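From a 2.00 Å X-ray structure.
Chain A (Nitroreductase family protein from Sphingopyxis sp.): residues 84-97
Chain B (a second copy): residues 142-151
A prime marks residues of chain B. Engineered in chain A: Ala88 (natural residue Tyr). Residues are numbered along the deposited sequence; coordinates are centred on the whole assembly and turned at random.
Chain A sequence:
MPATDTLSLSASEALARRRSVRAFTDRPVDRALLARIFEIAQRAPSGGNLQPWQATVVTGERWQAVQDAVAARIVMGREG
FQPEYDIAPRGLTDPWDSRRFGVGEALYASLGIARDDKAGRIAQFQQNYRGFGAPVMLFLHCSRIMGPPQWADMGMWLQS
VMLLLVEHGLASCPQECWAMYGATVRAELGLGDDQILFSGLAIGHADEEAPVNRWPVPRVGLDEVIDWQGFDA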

# COMPACT_ATOMS: atom_id res chain seq x y z
N GLU A 84 12.78 -2.40 14.29
CA GLU A 84 12.07 -3.61 13.86
C GLU A 84 12.64 -4.12 12.54
O GLU A 84 12.59 -5.32 12.25
CB GLU A 84 10.56 -3.34 13.68
CG GLU A 84 9.71 -3.28 14.90
CD GLU A 84 9.50 -4.64 15.57
OE1 GLU A 84 10.39 -5.05 16.34
OE2 GLU A 84 8.45 -5.29 15.35
N TYR A 85 13.15 -3.19 11.74
CA TYR A 85 13.66 -3.47 10.40
C TYR A 85 14.41 -2.22 9.92
O TYR A 85 14.58 -1.28 10.68
CB TYR A 85 12.53 -3.81 9.44
CG TYR A 85 11.44 -2.76 9.45
CD1 TYR A 85 11.53 -1.62 8.65
CD2 TYR A 85 10.32 -2.89 10.28
CE1 TYR A 85 10.53 -0.65 8.66
CE2 TYR A 85 9.32 -1.92 10.29
CZ TYR A 85 9.43 -0.81 9.48
OH TYR A 85 8.45 0.16 9.49
N ASP A 86 14.82 -2.21 8.66
CA ASP A 86 15.44 -1.02 8.07
C ASP A 86 14.39 -0.05 7.54
O ASP A 86 13.72 -0.34 6.53
CB ASP A 86 16.36 -1.44 6.92
CG ASP A 86 17.66 -1.99 7.41
OD1 ASP A 86 17.92 -1.92 8.62
OD2 ASP A 86 18.43 -2.53 6.58
N ILE A 87 14.24 1.09 8.21
CA ILE A 87 13.21 2.05 7.82
C ILE A 87 13.59 2.69 6.49
O ILE A 87 12.87 2.58 5.49
CB ILE A 87 13.01 3.14 8.89
CG1 ILE A 87 12.61 2.49 10.22
CG2 ILE A 87 11.96 4.15 8.44
CD1 ILE A 87 12.20 3.49 11.30
N ALA A 88 14.73 3.37 6.47
CA ALA A 88 15.31 3.81 5.21
C ALA A 88 16.21 2.71 4.68
O ALA A 88 16.85 2.02 5.47
CB ALA A 88 16.07 5.11 5.39
N PRO A 89 16.23 2.50 3.36
CA PRO A 89 17.17 1.51 2.83
C PRO A 89 18.60 1.93 3.14
O PRO A 89 18.96 3.10 2.95
CB PRO A 89 16.90 1.53 1.32
CG PRO A 89 15.52 2.11 1.18
CD PRO A 89 15.37 3.08 2.32
N ARG A 90 19.41 1.01 3.66
CA ARG A 90 20.81 1.34 3.90
C ARG A 90 21.55 1.56 2.60
O ARG A 90 21.53 0.71 1.71
CB ARG A 90 21.49 0.24 4.73
CG ARG A 90 21.17 0.28 6.22
CD ARG A 90 22.14 -0.62 6.98
NE ARG A 90 22.06 -1.98 6.47
CZ ARG A 90 21.27 -2.93 6.96
NH1 ARG A 90 21.26 -4.14 6.41
NH2 ARG A 90 20.50 -2.67 8.01
N GLY A 91 22.22 2.71 2.49
CA GLY A 91 22.92 3.06 1.28
C GLY A 91 21.98 3.69 0.27
O GLY A 91 22.21 3.61 -0.94
N LEU A 92 20.92 4.31 0.77
CA LEU A 92 19.99 5.03 -0.10
C LEU A 92 20.67 6.12 -0.93
O LEU A 92 21.25 7.07 -0.40
CB LEU A 92 18.87 5.63 0.76
CG LEU A 92 17.68 6.28 0.06
CD1 LEU A 92 16.97 5.26 -0.82
CD2 LEU A 92 16.74 6.86 1.11
N THR A 93 20.59 5.94 -2.24
CA THR A 93 21.13 6.87 -3.24
C THR A 93 20.11 7.84 -3.83
O THR A 93 18.91 7.75 -3.54
CB THR A 93 21.77 6.09 -4.42
OG1 THR A 93 20.78 5.28 -5.04
CG2 THR A 93 22.90 5.21 -3.93
N ASP A 94 20.60 8.76 -4.65
CA ASP A 94 19.75 9.63 -5.46
C ASP A 94 19.11 8.75 -6.53
O ASP A 94 19.68 7.71 -6.88
CB ASP A 94 20.54 10.76 -6.12
CG ASP A 94 20.69 11.97 -5.23
OD1 ASP A 94 19.73 12.32 -4.52
OD2 ASP A 94 21.77 12.58 -5.26
N PRO A 95 17.95 9.14 -7.08
CA PRO A 95 17.10 10.32 -6.85
C PRO A 95 16.44 10.32 -5.48
O PRO A 95 16.05 11.37 -4.97
CB PRO A 95 16.03 10.19 -7.94
CG PRO A 95 15.90 8.73 -8.13
CD PRO A 95 17.31 8.20 -8.02
N TRP A 96 16.34 9.14 -4.88
CA TRP A 96 15.52 8.95 -3.70
C TRP A 96 15.99 9.78 -2.52
O TRP A 96 15.18 10.35 -1.80
CB TRP A 96 15.51 7.47 -3.32
CG TRP A 96 14.91 6.64 -4.38
CD1 TRP A 96 13.60 6.56 -4.72
CD2 TRP A 96 15.62 5.80 -5.29
NE1 TRP A 96 13.44 5.71 -5.78
CE2 TRP A 96 14.66 5.22 -6.15
CE3 TRP A 96 16.97 5.46 -5.46
CZ2 TRP A 96 15.01 4.32 -7.16
CZ3 TRP A 96 17.31 4.57 -6.47
CH2 TRP A 96 16.34 4.01 -7.30
N ASP A 97 17.30 9.87 -2.32
CA ASP A 97 17.75 10.50 -1.10
C ASP A 97 17.46 12.01 -1.13
O ASP A 97 17.13 12.59 -0.10
CB ASP A 97 19.23 10.24 -0.88
CG ASP A 97 19.67 10.51 0.54
OD1 ASP A 97 19.22 9.76 1.44
OD2 ASP A 97 20.45 11.46 0.76
N CYS B 142 10.48 -1.64 -8.72
CA CYS B 142 11.32 -0.71 -7.98
C CYS B 142 12.75 -1.21 -7.96
O CYS B 142 13.02 -2.34 -8.37
CB CYS B 142 10.80 -0.54 -6.54
SG CYS B 142 10.81 -2.08 -5.52
N SER B 143 13.65 -0.36 -7.49
CA SER B 143 15.05 -0.75 -7.31
C SER B 143 15.19 -1.86 -6.30
O SER B 143 14.45 -1.91 -5.31
CB SER B 143 15.87 0.44 -6.85
OG SER B 143 17.14 -0.01 -6.40
N ARG B 144 16.16 -2.75 -6.50
CA ARG B 144 16.38 -3.83 -5.54
C ARG B 144 16.89 -3.34 -4.17
O ARG B 144 16.90 -4.09 -3.20
CB ARG B 144 17.37 -4.86 -6.11
CG ARG B 144 16.85 -5.59 -7.34
CD ARG B 144 17.70 -6.81 -7.74
NE ARG B 144 16.93 -8.03 -7.47
CZ ARG B 144 16.09 -8.59 -8.33
NH1 ARG B 144 15.93 -8.06 -9.54
NH2 ARG B 144 15.41 -9.68 -7.98
N ILE B 145 17.27 -2.07 -4.07
CA ILE B 145 17.69 -1.53 -2.78
C ILE B 145 16.52 -1.34 -1.81
O ILE B 145 16.71 -1.30 -0.60
CB ILE B 145 18.41 -0.18 -2.95
CG1 ILE B 145 17.44 0.90 -3.40
CG2 ILE B 145 19.57 -0.33 -3.93
CD1 ILE B 145 17.90 2.31 -3.08
N MET B 146 15.30 -1.23 -2.34
CA MET B 146 14.11 -0.93 -1.53
C MET B 146 13.78 -2.05 -0.54
O MET B 146 13.93 -3.23 -0.86
CB MET B 146 12.90 -0.68 -2.44
CG MET B 146 13.06 0.57 -3.31
SD MET B 146 13.62 2.02 -2.36
CE MET B 146 13.87 3.21 -3.68
N GLY B 147 13.33 -1.66 0.65
CA GLY B 147 13.01 -2.64 1.67
C GLY B 147 11.52 -2.78 1.86
O GLY B 147 10.74 -2.07 1.24
N PRO B 148 11.12 -3.68 2.76
CA PRO B 148 9.71 -3.95 3.07
C PRO B 148 8.83 -2.71 3.30
O PRO B 148 7.72 -2.72 2.78
CB PRO B 148 9.80 -4.82 4.32
CG PRO B 148 11.04 -5.55 4.15
CD PRO B 148 12.01 -4.57 3.52
N PRO B 149 9.27 -1.69 4.07
CA PRO B 149 8.38 -0.52 4.11
C PRO B 149 8.20 0.16 2.73
O PRO B 149 7.12 0.69 2.47
CB PRO B 149 9.09 0.42 5.08
CG PRO B 149 10.57 0.04 4.95
CD PRO B 149 10.53 -1.46 4.81
N GLN B 150 9.21 0.14 1.87
CA GLN B 150 9.03 0.73 0.53
C GLN B 150 8.05 -0.11 -0.28
O GLN B 150 7.23 0.42 -1.02
CB GLN B 150 10.36 0.87 -0.19
CG GLN B 150 11.15 2.07 0.29
CD GLN B 150 11.81 1.83 1.65
OE1 GLN B 150 12.45 0.80 1.88
NE2 GLN B 150 11.63 2.78 2.55
N TRP B 151 8.06 -1.42 -0.08
CA TRP B 151 7.05 -2.24 -0.74
C TRP B 151 5.68 -1.85 -0.21
O TRP B 151 4.69 -1.89 -0.95
CB TRP B 151 7.32 -3.73 -0.53
CG TRP B 151 8.35 -4.23 -1.50
CD1 TRP B 151 9.60 -3.71 -1.71
CD2 TRP B 151 8.22 -5.34 -2.40
NE1 TRP B 151 10.25 -4.44 -2.69
CE2 TRP B 151 9.42 -5.44 -3.13
CE3 TRP B 151 7.20 -6.26 -2.66
CZ2 TRP B 151 9.63 -6.42 -4.09
CZ3 TRP B 151 7.41 -7.24 -3.62
CH2 TRP B 151 8.62 -7.31 -4.33
O HOH W 1 14.22 -0.65 3.73

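The most unusual feature of this contact is a methionine methyl set squarely on an indole: Met146′ CE lies 3.2 Å from the centroid of the Trp96 five-membered ring, 10° off the ring normal, a CH-pi contact over the face. Met146′ gets there indirectly. Its CA-to-CB bond points away from chain A, but chi1 and chi2 (both m) turn the chain back and chi3 (t) extends the methyl to the ring. A long, unbranched side chain suits such a return path. Around the same indole, Ser143′ CB comes within 3.6 Å of Trp96 CH2, and Ile145′ CD1 packs 4.1 Å from Trp96 CE3 and 3.8 Å from Leu92 CD1.

The one direct hydrogen bond across the stretches comes from Gln150′, whose NE2 donates to Ile87 O at 3.2 Å and 177°, almost perfectly straight. The other end of that amide works too: Gln150′ OE1 accepts from Gly147′ N at 2.9 Å, bracing the start of its own helix, and accepts a hydrogen bond from water 1, 2.9 Å from Gln150′ OE1, which also donates to Asp86 O at 2.9 Å. Glutamine suits this place because a single group offers both a donor and an acceptor.

Prolines fill much of the remaining surface. Pro89, buried, puts CB 3.4 Å from Ile145′ O and CG 4.0 Å from Met146′ SD; it also opens a type II turn whose Gly91 has a positive phi that calls for glycine. Pro149′, in the first turn of its helix, sets CG 3.8 Å from Tyr85 CE1 and 3.5 Å from Ile87 O.

The turn carrying Ile145′ is type I, braced by Ile145′ N donating to Ser143′ OG at 3.1 Å. Together the stretches bury 479 Å², mostly through apolar packing, with the amide supplying direction.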